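Local coordinates for calcium-regulated actin-bundling protein (Dictyostelium discoideum, PDB 4X3N), which binds actin filaments and bundles them under calcium control, and may contribute to the structure and reorganization of filopodia and pseudopodia during cell movements, at residues A[64-69]-A[116-121]; A[239-244]-A[285-290]. One frame throughout, in Å; residues are numbered along the deposited sequence.

Overall arrangement
After helices 28-38 and 42-57 at the N-terminal end, the chain enters helix 61-79, then passes through strand 93-95 and helix 96-111 before contact 1 closes this loop with the short helix 116-121. The calcium site, with its EF-hand-like loop and Asp144 among its ligands, follows. Long helices 181-211 and 232-255 come next, and contact 2 closes a second loop where 239-244 meets 285-290 on the last helix, 273-290. The loops follow in series, neither enclosing the other, and their contact centres lie about 24 Å apart. Helix 273-290 links them: Tyr65 packs on Glu285, joining the N-terminal helices to the C-terminal helical bundle.

Contact 1: residues A[64-69]-A[116-121]; sequences IYSVGW and KNYATT
Tyr118 lays its ring against Val67 and carries its hydroxyl on to Ser66, so that one side chain spans the gap between helix 116-121 and segment 64-69 of helix 61-79, whose nearest CA atoms, Val67 CA and Tyr118 CA, are 8.7 Å apart. CB points toward the 64-69 segment; chi1 of -75° puts CG anti to the carbonyl carbon, and the ring slides past Val67 in the opposite sense. Tyr118 CD1 and CE1 each lie 3.8 Å from Val67 CG2, CG and CZ each 4.2 Å, so the methyl lies across the CD1-CE1 side. It sits over the face, 3.9 Å from the centroid of the Tyr118 ring and 20° off its normal, a CH-pi contact displaced toward the rim. Val67 can offer it because CG1 is anti to the backbone N (chi1 -174°), which puts CG2 beside that N. On the opposite face of the ring, Asn117 ND2 stands 4.2 Å above the plane, over its centre. At the tip, Tyr118 OH packs on Ser66 CB at 3.6 Å, approaching obliquely; Ser66 OG hydrogen-bonds instead to Glu62, one turn back. With an alanine here, the loss of ring and hydroxyl would probably leave Val67 CG2 without its CH-pi partner and open a gap beside Ser66 CB. Ser66 and Val67 lie inside a wider, pi-type turn in which Trp69 N bonds Ile64 O. Val67 also packs on Leu106 and Phe109 of helix 96-111, Ser66 touches Arg281 of helix 273-290, and Ile64 reaches Leu50 of helix 42-57.

Contact 2: residues A[239-244]-A[285-290]; sequences FALISA and EKKKRY
Leu241 makes every contact between these two nearly antiparallel helical segments, fitting its two methyls against Lys286, Lys287 and Tyr290. The axes run at 159° to each other and approach to 10.9 Å, a spacing bridged by this one leucine. The apolar packing divides between its branches. CD2 meets the root of a lysine, with Leu241 CD2 lying 3.9 Å from Lys286 CB as the two side chains cross at a slant, and it approaches Lys287 more loosely, Leu241 CD2 lying 4.5 Å from Lys287 CG. CD1 turns toward the C-terminal end of the other helix, where Leu241 CD1 is 4.3 Å from Tyr290 CB. The same methyl also rests on backbone, Leu241 CD1 being 3.7 Å from Tyr290 O. In the leucine, chi1 of -77° sets CG anti to the carbonyl carbon, and chi2 of 168° then spreads the two methyls, one to Lys286 and one to Tyr290. Polar groups are sent elsewhere: the lysines meet the leucine near the roots of their chains and lead their ammonium groups away. Lys286 NZ bonds Asn194, Lys287 NZ forms a salt bridge with Glu245, and Tyr290 OH bonds Glu201, while Tyr290 O, beside the leucine methyl, accepts from Lys234. Helix 181-211 packs against both partners, with Val193 on Leu241, Leu190 on Lys286 and Ile197 on Tyr290, so helices 181-211, 232-255 and 273-290 pack together here, consistent with a three-helix bundle.

Contact 1: residues A[64-69]-A[116-121]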
loop_
_atom_site.group_PDB
_atom_site.type_symbol
_atom_site.label_atom_id
_atom_site.label_comp_id
_atom_site.label_asym_id
_atom_site.label_seq_id
_atom_site.Cartn_x
_atom_site.Cartn_y
_atom_site.Cartn_z
ATOM N N ILE A 64 18.923 -19.659 9.855
ATOM C CA ILE A 64 18.594 -18.408 9.158
ATOM C C ILE A 64 18.137 -18.784 7.770
ATOM O O ILE A 64 17.150 -18.252 7.232
ATOM C CB ILE A 64 19.775 -17.443 9.175
ATOM C CG1 ILE A 64 19.912 -16.816 10.558
ATOM C CG2 ILE A 64 19.557 -16.298 8.124
ATOM C CD1 ILE A 64 21.259 -16.255 10.833
ATOM N N TYR A 65 18.851 -19.740 7.198
ATOM C CA TYR A 65 18.596 -20.212 5.836
ATOM C C TYR A 65 17.365 -21.051 5.688
ATOM O O TYR A 65 16.480 -20.771 4.830
ATOM C CB TYR A 65 19.819 -20.995 5.322
ATOM C CG TYR A 65 19.664 -21.467 3.895
ATOM C CD1 TYR A 65 19.084 -22.718 3.626
ATOM C CD2 TYR A 65 20.102 -20.689 2.826
ATOM C CE1 TYR A 65 18.940 -23.161 2.314
ATOM C CE2 TYR A 65 19.945 -21.130 1.524
ATOM C CZ TYR A 65 19.366 -22.370 1.292
ATOM O OH TYR A 65 19.229 -22.806 -0.013
ATOM N N SER A 66 17.256 -22.054 6.558
ATOM C CA SER A 66 16.203 -23.057 6.418
ATOM C C SER A 66 14.868 -22.646 7.012
ATOM O O SER A 66 13.827 -23.085 6.542
ATOM C CB SER A 66 16.651 -24.365 7.092
ATOM O OG SER A 66 17.587 -24.943 6.234
ATOM N N VAL A 67 14.908 -21.839 8.053
ATOM C CA VAL A 67 13.710 -21.468 8.791
ATOM C C VAL A 67 13.396 -19.997 8.687
ATOM O O VAL A 67 12.273 -19.642 8.380
ATOM C CB VAL A 67 13.848 -21.789 10.287
ATOM C CG1 VAL A 67 12.533 -21.541 11.040
ATOM C CG2 VAL A 67 14.291 -23.229 10.511
ATOM N N GLY A 68 14.360 -19.119 8.978
ATOM C CA GLY A 68 14.090 -17.673 8.895
ATOM C C GLY A 68 13.723 -17.225 7.489
ATOM O O GLY A 68 12.613 -16.669 7.229
ATOM N N TRP A 69 14.601 -17.535 6.550
ATOM C CA TRP A 69 14.365 -17.161 5.152
ATOM C C TRP A 69 13.105 -17.773 4.557
ATOM O O TRP A 69 12.316 -17.062 3.860
ATOM C CB TRP A 69 15.586 -17.503 4.336
ATOM C CG TRP A 69 15.625 -17.012 2.950
ATOM C CD1 TRP A 69 15.288 -15.797 2.534
ATOM C CD2 TRP A 69 16.113 -17.720 1.787
ATOM N NE1 TRP A 69 15.547 -15.686 1.161
ATOM C CE2 TRP A 69 16.000 -16.878 0.703
ATOM C CE3 TRP A 69 16.584 -19.019 1.570
ATOM C CZ2 TRP A 69 16.360 -17.266 -0.599
ATOM C CZ3 TRP A 69 16.959 -19.401 0.277
ATOM C CH2 TRP A 69 16.848 -18.534 -0.779
ATOM N N LYS A 116 11.786 -30.196 16.846
ATOM C CA LYS A 116 12.495 -29.962 18.082
ATOM C C LYS A 116 14.021 -29.906 17.906
ATOM O O LYS A 116 14.725 -29.371 18.761
ATOM C CB LYS A 116 12.095 -30.990 19.139
ATOM C CG LYS A 116 12.571 -32.430 18.909
ATOM C CD LYS A 116 11.809 -33.420 19.797
ATOM C CE LYS A 116 11.916 -33.105 21.295
ATOM N NZ LYS A 116 13.004 -33.846 21.999
ATOM N N ASN A 117 14.513 -30.468 16.807
ATOM C CA ASN A 117 15.930 -30.391 16.458
ATOM C C ASN A 117 16.364 -28.933 16.279
ATOM O O ASN A 117 17.300 -28.448 16.923
ATOM C CB ASN A 117 16.205 -31.195 15.166
ATOM C CG ASN A 117 17.483 -30.764 14.456
ATOM O OD1 ASN A 117 18.593 -30.875 14.993
ATOM N ND2 ASN A 117 17.328 -30.269 13.240
ATOM N N TYR A 118 15.669 -28.245 15.390
ATOM C CA TYR A 118 15.871 -26.816 15.245
ATOM C C TYR A 118 15.812 -26.065 16.573
ATOM O O TYR A 118 16.631 -25.181 16.842
ATOM C CB TYR A 118 14.862 -26.282 14.286
ATOM C CG TYR A 118 15.159 -26.618 12.821
ATOM C CD1 TYR A 118 16.220 -26.018 12.157
ATOM C CD2 TYR A 118 14.345 -27.487 12.087
ATOM C CE1 TYR A 118 16.479 -26.300 10.816
ATOM C CE2 TYR A 118 14.592 -27.744 10.751
ATOM C CZ TYR A 118 15.659 -27.142 10.132
ATOM O OH TYR A 118 15.955 -27.387 8.829
ATOM N N ALA A 119 14.900 -26.437 17.460
ATOM C CA ALA A 119 14.733 -25.672 18.705
ATOM C C ALA A 119 15.824 -25.892 19.747
ATOM O O ALA A 119 16.266 -24.964 20.445
ATOM C CB ALA A 119 13.354 -25.939 19.271
ATOM N N THR A 120 16.280 -27.130 19.862
ATOM C CA THR A 120 17.383 -27.463 20.765
ATOM C C THR A 120 18.738 -27.076 20.137
ATOM O O THR A 120 19.660 -26.680 20.831
ATOM C CB THR A 120 17.376 -29.013 21.091
ATOM O OG1 THR A 120 17.008 -29.758 19.922
ATOM C CG2 THR A 120 16.313 -29.347 22.103
ATOM N N THR A 121 18.876 -27.207 18.834
ATOM C CA THR A 121 20.162 -26.885 18.220
ATOM C C THR A 121 20.424 -25.377 18.057
ATOM O O THR A 121 21.565 -24.979 18.002
ATOM C CB THR A 121 20.327 -27.541 16.849
ATOM O OG1 THR A 121 19.943 -28.908 16.930
ATOM C CG2 THR A 121 21.822 -27.451 16.349
#

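Contact 2: residues A[239-244]-A[285-290]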
loop_
_atom_site.group_PDB
_atom_site.type_symbol
_atom_site.label_atom_id
_atom_site.label_comp_id
_atom_site.label_asym_id
_atom_site.label_seq_id
_atom_site.Cartn_x
_atom_site.Cartn_y
_atom_site.Cartn_z
ATOM N N PHE A 239 22.705 -27.648 -17.272
ATOM C CA PHE A 239 23.918 -26.919 -17.602
ATOM C C PHE A 239 24.045 -25.684 -16.690
ATOM O O PHE A 239 25.146 -25.327 -16.280
ATOM C CB PHE A 239 23.987 -26.534 -19.105
ATOM C CG PHE A 239 24.572 -27.630 -20.018
ATOM C CD1 PHE A 239 25.939 -27.644 -20.332
ATOM C CD2 PHE A 239 23.768 -28.642 -20.558
ATOM C CE1 PHE A 239 26.473 -28.622 -21.170
ATOM C CE2 PHE A 239 24.312 -29.636 -21.400
ATOM C CZ PHE A 239 25.666 -29.632 -21.697
ATOM N N ALA A 240 22.930 -25.018 -16.397
ATOM C CA ALA A 240 22.975 -23.842 -15.519
ATOM C C ALA A 240 23.519 -24.256 -14.154
ATOM O O ALA A 240 24.279 -23.516 -13.543
ATOM C CB ALA A 240 21.595 -23.271 -15.370
ATOM N N LEU A 241 23.158 -25.458 -13.701
ATOM C CA LEU A 241 23.666 -25.984 -12.398
ATOM C C LEU A 241 25.199 -26.168 -12.402
ATOM O O LEU A 241 25.866 -25.974 -11.382
ATOM C CB LEU A 241 23.031 -27.340 -12.058
ATOM C CG LEU A 241 21.603 -27.356 -11.540
ATOM C CD1 LEU A 241 21.019 -28.776 -11.518
ATOM C CD2 LEU A 241 21.562 -26.710 -10.149
ATOM N N ILE A 242 25.752 -26.501 -13.565
ATOM C CA ILE A 242 27.192 -26.699 -13.698
ATOM C C ILE A 242 27.834 -25.337 -13.676
ATOM O O ILE A 242 28.829 -25.132 -12.990
ATOM C CB ILE A 242 27.521 -27.481 -14.985
ATOM C CG1 ILE A 242 26.935 -28.881 -14.866
ATOM C CG2 ILE A 242 29.025 -27.520 -15.223
ATOM C CD1 ILE A 242 27.112 -29.729 -16.110
ATOM N N SER A 243 27.241 -24.375 -14.381
ATOM C CA SER A 243 27.836 -23.063 -14.383
ATOM C C SER A 243 27.863 -22.530 -12.999
ATOM O O SER A 243 28.830 -21.875 -12.625
ATOM C CB SER A 243 27.094 -22.076 -15.224
ATOM O OG SER A 243 26.893 -22.702 -16.457
ATOM N N ALA A 244 26.743 -22.684 -12.296
ATOM C CA ALA A 244 26.657 -22.119 -10.913
ATOM C C ALA A 244 27.758 -22.691 -10.077
ATOM O O ALA A 244 28.420 -21.986 -9.306
ATOM C CB ALA A 244 25.333 -22.447 -10.252
ATOM N N GLU A 285 21.288 -27.246 -2.095
ATOM C CA GLU A 285 19.827 -27.391 -2.157
ATOM C C GLU A 285 19.369 -27.589 -3.601
ATOM O O GLU A 285 18.644 -28.533 -3.955
ATOM C CB GLU A 285 19.160 -26.125 -1.571
ATOM C CG GLU A 285 17.683 -26.255 -1.204
ATOM C CD GLU A 285 17.460 -27.286 -0.136
ATOM O OE1 GLU A 285 18.419 -27.545 0.613
ATOM O OE2 GLU A 285 16.346 -27.854 -0.059
ATOM N N LYS A 286 19.868 -26.732 -4.464
ATOM C CA LYS A 286 19.488 -26.834 -5.852
ATOM C C LYS A 286 19.853 -28.170 -6.429
ATOM O O LYS A 286 19.033 -28.748 -7.165
ATOM C CB LYS A 286 20.068 -25.662 -6.662
ATOM C CG LYS A 286 19.280 -24.360 -6.463
ATOM C CD LYS A 286 20.166 -23.146 -6.599
ATOM C CE LYS A 286 19.365 -21.907 -7.072
ATOM N NZ LYS A 286 18.403 -21.334 -6.085
ATOM N N LYS A 287 21.071 -28.657 -6.157
ATOM C CA LYS A 287 21.561 -29.908 -6.825
ATOM C C LYS A 287 20.757 -31.076 -6.360
ATOM O O LYS A 287 20.373 -31.952 -7.125
ATOM C CB LYS A 287 23.041 -30.167 -6.525
ATOM C CG LYS A 287 23.937 -29.305 -7.355
ATOM C CD LYS A 287 25.397 -29.356 -6.927
ATOM C CE LYS A 287 26.084 -30.653 -7.326
ATOM N NZ LYS A 287 27.484 -30.638 -6.777
ATOM N N LYS A 288 20.482 -31.063 -5.073
ATOM C CA LYS A 288 19.671 -32.101 -4.447
ATOM C C LYS A 288 18.337 -32.216 -5.187
ATOM O O LYS A 288 17.928 -33.318 -5.547
ATOM C CB LYS A 288 19.583 -31.758 -2.968
ATOM C CG LYS A 288 18.403 -32.136 -2.100
ATOM C CD LYS A 288 18.952 -32.163 -0.663
ATOM C CE LYS A 288 18.052 -31.493 0.356
ATOM N NZ LYS A 288 17.089 -32.504 0.871
ATOM N N ARG A 289 17.722 -31.083 -5.503
ATOM C CA ARG A 289 16.343 -31.045 -6.003
ATOM C C ARG A 289 16.271 -31.192 -7.531
ATOM O O ARG A 289 15.377 -31.804 -8.037
ATOM C CB ARG A 289 15.677 -29.773 -5.439
ATOM C CG ARG A 289 14.336 -29.353 -6.024
ATOM C CD ARG A 289 13.152 -29.781 -5.173
ATOM N NE ARG A 289 11.860 -29.348 -5.749
ATOM C CZ ARG A 289 11.226 -29.913 -6.794
ATOM N NH1 ARG A 289 11.739 -30.972 -7.429
ATOM N NH2 ARG A 289 10.046 -29.415 -7.206
ATOM N N TYR A 290 17.223 -30.642 -8.261
ATOM C CA TYR A 290 17.150 -30.607 -9.721
ATOM C C TYR A 290 18.329 -31.231 -10.455
ATOM O O TYR A 290 18.302 -31.293 -11.695
ATOM C CB TYR A 290 16.980 -29.150 -10.158
ATOM C CG TYR A 290 15.620 -28.603 -9.822
ATOM C CD1 TYR A 290 14.497 -29.027 -10.506
ATOM C CD2 TYR A 290 15.444 -27.663 -8.844
ATOM C CE1 TYR A 290 13.260 -28.543 -10.217
ATOM C CE2 TYR A 290 14.197 -27.177 -8.528
ATOM C CZ TYR A 290 13.104 -27.596 -9.233
ATOM O OH TYR A 290 11.835 -27.120 -8.978
#